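Long-range contacts in cytosolic phospholipase A2 delta (Homo sapiens, PDB 5IZ5), which hydrolyses glycerophospholipids at the sn-2 position in a calcium-dependent manner, with a preference for linoleic acid at that position: residues Pro464-Leu469 against Ala529-Ile534; Leu569-Thr574 against Gly765-Tyr770; Gln604-Phe609 against Leu647-Ala652. The protein carries 3 engineered substitutions. All blocks are in the same frame, centred on the assembly; numbering follows the deposited sequence.

Interaction 1 of 3, residues Pro464-Leu469 against Ala529-Ile534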
loop_
_atom_site.group_PDB
_atom_site.type_symbol
_atom_site.label_atom_id
_atom_site.label_comp_id
_atom_site.label_asym_id
_atom_site.label_seq_id
_atom_site.Cartn_x
_atom_site.Cartn_y
_atom_site.Cartn_z
ATOM N N PRO B 464 2.884 -9.105 -14.215
ATOM C CA PRO B 464 2.473 -7.711 -14.083
ATOM C C PRO B 464 2.609 -7.197 -12.651
ATOM O O PRO B 464 2.208 -7.876 -11.702
ATOM C CB PRO B 464 1.011 -7.746 -14.506
ATOM C CG PRO B 464 0.542 -9.088 -14.080
ATOM C CD PRO B 464 1.730 -10.014 -14.140
ATOM N N LEU B 465 3.174 -6.003 -12.507
ATOM C CA LEU B 465 3.405 -5.387 -11.204
ATOM C C LEU B 465 2.772 -3.993 -11.172
ATOM O O LEU B 465 3.154 -3.105 -11.940
ATOM C CB LEU B 465 4.905 -5.306 -10.927
ATOM C CG LEU B 465 5.596 -6.678 -10.811
ATOM C CD1 LEU B 465 7.089 -6.587 -11.085
ATOM C CD2 LEU B 465 5.340 -7.304 -9.447
ATOM N N TYR B 466 1.791 -3.812 -10.294
ATOM C CA TYR B 466 1.068 -2.555 -10.182
ATOM C C TYR B 466 1.478 -1.892 -8.867
ATOM O O TYR B 466 1.539 -2.564 -7.826
ATOM C CB TYR B 466 -0.443 -2.794 -10.176
ATOM C CG TYR B 466 -1.006 -3.727 -11.247
ATOM C CD1 TYR B 466 -1.701 -3.223 -12.344
ATOM C CD2 TYR B 466 -0.896 -5.112 -11.130
ATOM C CE1 TYR B 466 -2.249 -4.059 -13.308
ATOM C CE2 TYR B 466 -1.437 -5.961 -12.096
ATOM C CZ TYR B 466 -2.116 -5.431 -13.181
ATOM O OH TYR B 466 -2.672 -6.254 -14.143
ATOM N N LEU B 467 1.749 -0.585 -8.899
ATOM C CA LEU B 467 2.259 0.112 -7.700
ATOM C C LEU B 467 1.320 1.180 -7.144
ATOM O O LEU B 467 0.580 1.842 -7.885
ATOM C CB LEU B 467 3.621 0.762 -7.970
ATOM C CG LEU B 467 4.950 0.180 -7.466
ATOM C CD1 LEU B 467 4.865 -1.201 -6.845
ATOM C CD2 LEU B 467 5.962 0.192 -8.598
ATOM N N SER B 468 1.369 1.323 -5.821
ATOM C CA SER B 468 0.734 2.419 -5.114
ATOM C C SER B 468 1.569 2.819 -3.904
ATOM O O SER B 468 2.438 2.079 -3.474
ATOM C CB SER B 468 -0.642 1.982 -4.636
ATOM O OG SER B 468 -0.500 1.032 -3.601
ATOM N N LEU B 469 1.281 3.987 -3.343
ATOM C CA LEU B 469 1.956 4.484 -2.139
ATOM C C LEU B 469 1.008 4.469 -0.959
ATOM O O LEU B 469 -0.124 4.928 -1.091
ATOM C CB LEU B 469 2.430 5.929 -2.358
ATOM C CG LEU B 469 3.646 6.149 -3.282
ATOM C CD1 LEU B 469 3.886 7.627 -3.564
ATOM C CD2 LEU B 469 4.897 5.514 -2.687
ATOM N N ALA B 529 -8.971 1.951 -9.601
ATOM C CA ALA B 529 -9.317 3.237 -8.999
ATOM C C ALA B 529 -8.251 3.727 -8.021
ATOM O O ALA B 529 -7.950 4.913 -8.021
ATOM C CB ALA B 529 -10.661 3.155 -8.305
ATOM N N ILE B 530 -7.711 2.821 -7.194
ATOM C CA ILE B 530 -6.609 3.106 -6.256
ATOM C C ILE B 530 -5.367 3.496 -7.031
ATOM O O ILE B 530 -4.720 4.496 -6.727
ATOM C CB ILE B 530 -6.184 1.859 -5.427
ATOM C CG1 ILE B 530 -7.355 1.206 -4.685
ATOM C CG2 ILE B 530 -5.015 2.167 -4.483
ATOM C CD1 ILE B 530 -8.089 2.084 -3.717
ATOM N N TRP B 531 -5.019 2.675 -8.016
ATOM C CA TRP B 531 -3.807 2.885 -8.808
ATOM C C TRP B 531 -3.823 4.220 -9.551
ATOM O O TRP B 531 -2.777 4.835 -9.742
ATOM C CB TRP B 531 -3.613 1.734 -9.803
ATOM C CG TRP B 531 -3.427 0.397 -9.134
ATOM C CD1 TRP B 531 -2.838 0.156 -7.924
ATOM C CD2 TRP B 531 -3.807 -0.876 -9.652
ATOM N NE1 TRP B 531 -2.835 -1.183 -7.653
ATOM C CE2 TRP B 531 -3.425 -1.843 -8.699
ATOM C CE3 TRP B 531 -4.445 -1.296 -10.829
ATOM C CZ2 TRP B 531 -3.650 -3.204 -8.886
ATOM C CZ3 TRP B 531 -4.678 -2.648 -11.009
ATOM C CH2 TRP B 531 -4.277 -3.585 -10.045
ATOM N N SER B 532 -5.006 4.642 -9.978
ATOM C CA SER B 532 -5.174 5.878 -10.722
ATOM C C SER B 532 -5.996 6.919 -9.951
ATOM O O SER B 532 -6.685 7.737 -10.576
ATOM C CB SER B 532 -5.818 5.583 -12.084
ATOM O OG SER B 532 -7.133 5.066 -11.953
ATOM N N ASN B 533 -5.935 6.892 -8.611
ATOM C CA ASN B 533 -6.756 7.827 -7.806
ATOM C C ASN B 533 -6.317 9.300 -7.794
ATOM O O ASN B 533 -6.909 10.123 -7.097
ATOM C CB ASN B 533 -7.064 7.308 -6.380
ATOM C CG ASN B 533 -5.871 7.313 -5.437
ATOM O OD1 ASN B 533 -4.821 7.888 -5.708
ATOM N ND2 ASN B 533 -6.047 6.653 -4.288
ATOM N N ILE B 534 -5.309 9.644 -8.595
ATOM C CA ILE B 534 -5.074 11.051 -8.928
ATOM C C ILE B 534 -6.384 11.650 -9.467
ATOM O O ILE B 534 -6.684 12.820 -9.249
ATOM C CB ILE B 534 -3.919 11.242 -9.948
ATOM C CG1 ILE B 534 -3.519 12.717 -10.050
ATOM C CG2 ILE B 534 -4.301 10.712 -11.327
ATOM C CD1 ILE B 534 -2.696 13.202 -8.876
HETATM O O HOH W 1 -0.221 4.326 -8.994
#
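An offset (parallel-displaced) stack of Tyr466 on Trp531 fastens strand 463-471, within the mixed sheet of the catalytic domain, to the last turn of helix 524-531. The two ring planes lie only 8° apart, and the centroid of the Tyr466 ring is 4.2 Å from that of the Trp531 six-membered ring. The displaced overlap brings Tyr466 CD1 to 3.3 Å from Trp531 CZ3. Tyr466 CB adds a CH-pi contact, 3.7 Å from the centroid of the same six-membered ring. The broad, flat indole thus takes ring and CB on one face, while its edge meets Ser468 CB, 4.4 Å from Trp531 CD1. A water that can donate to Leu467 O (2.8 Å) and Trp531 O (2.7 Å) bridges strand and helix, though other acceptors compete for its protons. Tyrosine suits a place where a buried ring also carries a polar tip: its OH bonds to Gln452 OE1. The side chain of Trp531 is about 6 Å from those of the nucleophile Ser365 and of Asp651, by similarity the proton acceptor. The direct contact is ring overlap and dispersion, and the polar link between the two backbones is made through the water.

Interaction 2 of 3, residues Leu569-Thr574 against Gly765-Tyr770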
loop_
_atom_site.group_PDB
_atom_site.type_symbol
_atom_site.label_atom_id
_atom_site.label_comp_id
_atom_site.label_asym_id
_atom_site.label_seq_id
_atom_site.Cartn_x
_atom_site.Cartn_y
_atom_site.Cartn_z
ATOM N N LEU B 569 -0.739 24.309 -21.729
ATOM C CA LEU B 569 -1.832 25.187 -21.315
ATOM C C LEU B 569 -2.909 25.289 -22.391
ATOM O O LEU B 569 -2.681 24.949 -23.549
ATOM C CB LEU B 569 -1.293 26.582 -20.969
ATOM C CG LEU B 569 -0.312 26.643 -19.791
ATOM C CD1 LEU B 569 0.470 27.948 -19.791
ATOM C CD2 LEU B 569 -1.037 26.452 -18.467
ATOM N N THR B 570 -4.087 25.758 -21.991
ATOM C CA THR B 570 -5.236 25.873 -22.890
ATOM C C THR B 570 -5.108 27.104 -23.790
ATOM O O THR B 570 -4.163 27.888 -23.661
ATOM C CB THR B 570 -6.553 25.987 -22.089
ATOM O OG1 THR B 570 -6.527 27.170 -21.277
ATOM C CG2 THR B 570 -6.761 24.758 -21.194
ATOM N N THR B 571 -6.076 27.282 -24.686
ATOM C CA THR B 571 -6.128 28.473 -25.536
ATOM C C THR B 571 -6.285 29.745 -24.702
ATOM O O THR B 571 -5.882 30.821 -25.139
ATOM C CB THR B 571 -7.276 28.409 -26.564
ATOM O OG1 THR B 571 -8.533 28.296 -25.887
ATOM C CG2 THR B 571 -7.100 27.229 -27.503
ATOM N N SER B 572 -6.860 29.606 -23.504
ATOM C CA SER B 572 -7.028 30.721 -22.563
ATOM C C SER B 572 -5.783 31.011 -21.720
ATOM O O SER B 572 -5.782 31.949 -20.920
ATOM C CB SER B 572 -8.200 30.433 -21.614
ATOM O OG SER B 572 -9.325 29.948 -22.327
ATOM N N GLY B 573 -4.738 30.201 -21.883
ATOM C CA GLY B 573 -3.526 30.333 -21.085
ATOM C C GLY B 573 -3.653 29.734 -19.695
ATOM O O GLY B 573 -2.823 30.013 -18.830
ATOM N N THR B 574 -4.678 28.903 -19.486
ATOM C CA THR B 574 -4.931 28.260 -18.192
ATOM C C THR B 574 -4.570 26.774 -18.238
ATOM O O THR B 574 -4.340 26.217 -19.314
ATOM C CB THR B 574 -6.411 28.402 -17.771
ATOM O OG1 THR B 574 -7.266 27.968 -18.837
ATOM C CG2 THR B 574 -6.733 29.845 -17.425
ATOM N N GLY B 765 0.512 21.947 -28.421
ATOM C CA GLY B 765 -0.271 23.183 -28.355
ATOM C C GLY B 765 -1.438 23.094 -27.389
ATOM O O GLY B 765 -1.624 22.080 -26.704
ATOM N N ALA B 766 -2.218 24.172 -27.327
ATOM C CA ALA B 766 -3.562 24.103 -26.775
ATOM C C ALA B 766 -4.352 23.193 -27.701
ATOM O O ALA B 766 -3.913 22.900 -28.816
ATOM C CB ALA B 766 -4.195 25.479 -26.712
ATOM N N THR B 767 -5.507 22.733 -27.232
ATOM C CA THR B 767 -6.308 21.726 -27.947
ATOM C C THR B 767 -5.598 20.367 -28.105
ATOM O O THR B 767 -6.063 19.512 -28.863
ATOM C CB THR B 767 -6.784 22.220 -29.339
ATOM O OG1 THR B 767 -5.688 22.215 -30.268
ATOM C CG2 THR B 767 -7.391 23.618 -29.249
ATOM N N CYS B 768 -4.482 20.173 -27.400
ATOM C CA CYS B 768 -3.862 18.855 -27.279
ATOM C C CYS B 768 -4.905 17.904 -26.708
ATOM O O CYS B 768 -5.350 18.092 -25.575
ATOM C CB CYS B 768 -2.654 18.911 -26.340
ATOM S SG CYS B 768 -1.940 17.302 -25.910
ATOM N N PRO B 769 -5.309 16.885 -27.485
ATOM C CA PRO B 769 -6.355 15.975 -27.032
ATOM C C PRO B 769 -5.877 14.872 -26.070
ATOM O O PRO B 769 -6.675 14.012 -25.689
ATOM C CB PRO B 769 -6.836 15.353 -28.338
ATOM C CG PRO B 769 -5.596 15.273 -29.156
ATOM C CD PRO B 769 -4.767 16.473 -28.790
ATOM N N TYR B 770 -4.607 14.899 -25.670
ATOM C CA TYR B 770 -4.034 13.840 -24.840
ATOM C C TYR B 770 -3.761 14.313 -23.415
ATOM O O TYR B 770 -2.928 13.751 -22.715
ATOM C CB TYR B 770 -2.748 13.340 -25.486
ATOM C CG TYR B 770 -2.923 12.944 -26.936
ATOM C CD1 TYR B 770 -3.831 11.957 -27.297
ATOM C CD2 TYR B 770 -2.178 13.552 -27.946
ATOM C CE1 TYR B 770 -3.994 11.582 -28.622
ATOM C CE2 TYR B 770 -2.331 13.182 -29.275
ATOM C CZ TYR B 770 -3.241 12.200 -29.608
ATOM O OH TYR B 770 -3.394 11.830 -30.922
#
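A chi1 of 60° in Thr571 sets OG1 in the crowded position between the backbone N and the carbonyl carbon and turns the methyl CG2 anti to the carbonyl carbon, where it meets Ala766. Thr767 has the same kind of rotamer (chi1 74°), and the two CG2 methyls come within 4.0 Å of each other. The motif is a pair of beta turns packed at the protein surface, away from the annotated sites: a type I turn from Thr570 to Gly573, in the loop between helices 534-543 and 588-593, against a type II turn from Gly765 to Cys768, in the loop between strand 749-750 and helix 779-794. Ala766 is the second residue of the type II turn. Its CB points at the first turn and sits 3.3 Å from Thr571 N and a tight 3.5 Å from Thr571 CG2; a methyl is small enough to press directly on the backbone there. The type I turn is closed by Gly573 N bonding to Thr570 O at 3.0 Å, and glycine fits the positive phi that ends it. Around the turn, Thr570 N bonds to Thr574 O at 2.7 Å, while the hydroxyls Thr570 OG1 and Thr574 OG1, also 2.7 Å apart, share a hydrogen bond in which either may donate. Threonine at both places thus ties the loop to itself. On the flank of the contact, Ala766 CA lies 3.4 Å from Leu569 O in a bent CA-H...O contact.

Interaction 3 of 3, residues Gln604-Phe609 against Leu647-Ala652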
loop_
_atom_site.group_PDB
_atom_site.type_symbol
_atom_site.label_atom_id
_atom_site.label_comp_id
_atom_site.label_asym_id
_atom_site.label_seq_id
_atom_site.Cartn_x
_atom_site.Cartn_y
_atom_site.Cartn_z
ATOM N N GLN B 604 -9.156 5.385 -0.521
ATOM C CA GLN B 604 -9.707 4.172 0.087
ATOM C C GLN B 604 -9.164 4.012 1.513
ATOM O O GLN B 604 -8.023 4.380 1.803
ATOM C CB GLN B 604 -9.381 2.941 -0.783
ATOM C CG GLN B 604 -10.141 1.682 -0.445
ATOM C CD GLN B 604 -11.583 1.779 -0.870
ATOM O OE1 GLN B 604 -12.396 2.391 -0.177
ATOM N NE2 GLN B 604 -11.912 1.191 -2.018
ATOM N N ARG B 605 -9.997 3.508 2.414
ATOM C CA ARG B 605 -9.550 3.218 3.776
ATOM C C ARG B 605 -9.385 1.714 4.005
ATOM O O ARG B 605 -10.115 1.079 4.768
ATOM C CB ARG B 605 -10.488 3.870 4.793
ATOM C CG ARG B 605 -10.266 5.371 4.851
ATOM C CD ARG B 605 -11.287 6.084 5.710
ATOM N NE ARG B 605 -10.955 7.500 5.877
ATOM C CZ ARG B 605 -11.550 8.316 6.746
ATOM N NH1 ARG B 605 -12.522 7.870 7.536
ATOM N NH2 ARG B 605 -11.175 9.590 6.824
ATOM N N SER B 606 -8.369 1.166 3.358
ATOM C CA SER B 606 -8.184 -0.275 3.312
ATOM C C SER B 606 -7.710 -0.817 4.649
ATOM O O SER B 606 -6.810 -0.250 5.259
ATOM C CB SER B 606 -7.178 -0.644 2.235
ATOM O OG SER B 606 -7.694 -0.316 0.958
ATOM N N PRO B 607 -8.324 -1.913 5.115
ATOM C CA PRO B 607 -7.811 -2.565 6.311
ATOM C C PRO B 607 -6.349 -2.948 6.146
ATOM O O PRO B 607 -5.955 -3.421 5.079
ATOM C CB PRO B 607 -8.689 -3.816 6.426
ATOM C CG PRO B 607 -9.974 -3.425 5.779
ATOM C CD PRO B 607 -9.559 -2.554 4.626
ATOM N N ASN B 608 -5.560 -2.721 7.186
ATOM C CA ASN B 608 -4.136 -2.981 7.135
ATOM C C ASN B 608 -3.813 -4.436 7.473
ATOM O O ASN B 608 -3.949 -4.855 8.619
ATOM C CB ASN B 608 -3.419 -2.056 8.113
ATOM C CG ASN B 608 -1.918 -2.247 8.100
ATOM O OD1 ASN B 608 -1.362 -2.900 7.209
ATOM N ND2 ASN B 608 -1.246 -1.643 9.060
ATOM N N PHE B 609 -3.357 -5.194 6.478
ATOM C CA PHE B 609 -2.978 -6.593 6.699
ATOM C C PHE B 609 -1.784 -6.772 7.649
ATOM O O PHE B 609 -1.549 -7.867 8.145
ATOM C CB PHE B 609 -2.768 -7.351 5.369
ATOM C CG PHE B 609 -1.800 -6.702 4.413
ATOM C CD1 PHE B 609 -0.440 -6.953 4.497
ATOM C CD2 PHE B 609 -2.261 -5.882 3.392
ATOM C CE1 PHE B 609 0.445 -6.368 3.597
ATOM C CE2 PHE B 609 -1.379 -5.291 2.501
ATOM C CZ PHE B 609 -0.028 -5.537 2.605
ATOM N N LEU B 647 -4.915 1.514 6.061
ATOM C CA LEU B 647 -3.964 2.094 5.125
ATOM C C LEU B 647 -4.630 3.247 4.402
ATOM O O LEU B 647 -5.854 3.362 4.402
ATOM C CB LEU B 647 -3.550 1.050 4.091
ATOM C CG LEU B 647 -2.953 -0.234 4.656
ATOM C CD1 LEU B 647 -2.690 -1.209 3.515
ATOM C CD2 LEU B 647 -1.681 0.061 5.430
ATOM N N CYS B 648 -3.816 4.113 3.809
ATOM C CA CYS B 648 -4.314 5.157 2.929
ATOM C C CYS B 648 -3.503 5.109 1.641
ATOM O O CYS B 648 -2.418 5.688 1.553
ATOM C CB CYS B 648 -4.234 6.538 3.582
ATOM S SG CYS B 648 -4.948 7.840 2.547
ATOM N N LEU B 649 -4.054 4.433 0.637
ATOM C CA LEU B 649 -3.322 4.124 -0.579
ATOM C C LEU B 649 -3.584 5.152 -1.672
ATOM O O LEU B 649 -4.732 5.491 -1.982
ATOM C CB LEU B 649 -3.671 2.717 -1.074
ATOM C CG LEU B 649 -3.216 1.586 -0.143
ATOM C CD1 LEU B 649 -3.729 0.253 -0.646
ATOM C CD2 LEU B 649 -1.706 1.533 -0.019
ATOM N N VAL B 650 -2.495 5.627 -2.257
ATOM C CA VAL B 650 -2.512 6.744 -3.162
ATOM C C VAL B 650 -1.819 6.377 -4.483
ATOM O O VAL B 650 -0.954 5.514 -4.519
ATOM C CB VAL B 650 -1.895 7.952 -2.411
ATOM C CG1 VAL B 650 -0.856 8.686 -3.222
ATOM C CG2 VAL B 650 -3.004 8.875 -1.946
ATOM N N ASP B 651 -2.271 6.998 -5.567
ATOM C CA ASP B 651 -1.630 6.925 -6.890
ATOM C C ASP B 651 -0.183 7.417 -6.786
ATOM O O ASP B 651 0.052 8.444 -6.167
ATOM C CB ASP B 651 -2.470 7.801 -7.834
ATOM C CG ASP B 651 -2.000 7.780 -9.270
ATOM O OD1 ASP B 651 -0.800 7.558 -9.515
ATOM O OD2 ASP B 651 -2.852 8.020 -10.157
ATOM N N ALA B 652 0.780 6.686 -7.361
ATOM C CA ALA B 652 2.198 7.124 -7.368
ATOM C C ALA B 652 2.393 8.515 -7.979
ATOM O O ALA B 652 3.316 9.242 -7.606
ATOM C CB ALA B 652 3.068 6.118 -8.110
HETATM O O HOH W 2 -6.398 2.657 0.621
#
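Leu647 lies against the loop of Ser606 and Asn608, and its side chain meets that loop at every carbon from CB to the methyls. CB is 3.7 Å from Ser606 O, the same carbonyl that accepts the backbone hydrogen bond of Leu647 N at 2.7 Å. With CG anti to the carbonyl carbon (chi1 -57°), the branch point reaches Asn608 CA at 3.9 Å. There the side chain forks. CD2 presses on the amide of Asn608, 3.5 Å from its OD1, and the two side chains cross at about a right angle; CD1 approaches the Phe609 ring, 4.4 Å from CE2. A branched aliphatic residue suits this buried place because its methyls can serve two different surfaces. Asparagine suits the other side since its amide is satisfied by Glu644 O, through ND2, and Leu610 N, through OD1, and the methyl CD2 can lie against CG and OD1 without leaving the amide short of partners.

Leu647 leads into the short strand 649-650, which runs antiparallel beside strand 463-471 in the mixed sheet of the catalytic domain. A little further along the chain is Asp651, by similarity the proton acceptor, whose OD2 is hydrogen-bonded to the nucleophile Ser365 in the Ser-Asp dyad characteristic of patatin-like phospholipases. Near Leu649 a water bridges the segments: it donates to Gln604 O at 2.6 Å and accepts from Leu649 N at 2.9 Å. Ser606, whose CB points toward the other segment, places OG 3.3 Å from the same water, in a bond whose direction is open.

Overall arrangement
Interactions 1 and 3 lie near the centre of the chain, their centres 10 Å apart, and share the mixed sheet in which strands 463-471 and 649-650 are neighbours. They touch directly: Leu469 O lies 2.7 Å from Val650 N, a probable hydrogen bond, and Asn533 OD1 accepts a hydrogen bond from Asp651 N. The sheet and the turn after helix 524-531 together hold the backbone next to the Ser365-Asp651 pair. Interaction 2 is remote from it at the surface, centred 27 Å from interaction 1 and 34 Å from interaction 3. Along the chain interaction 1 closes first; interaction 2 then closes a span of 190 residues that contains interaction 3. All three fall within the PLA2c range.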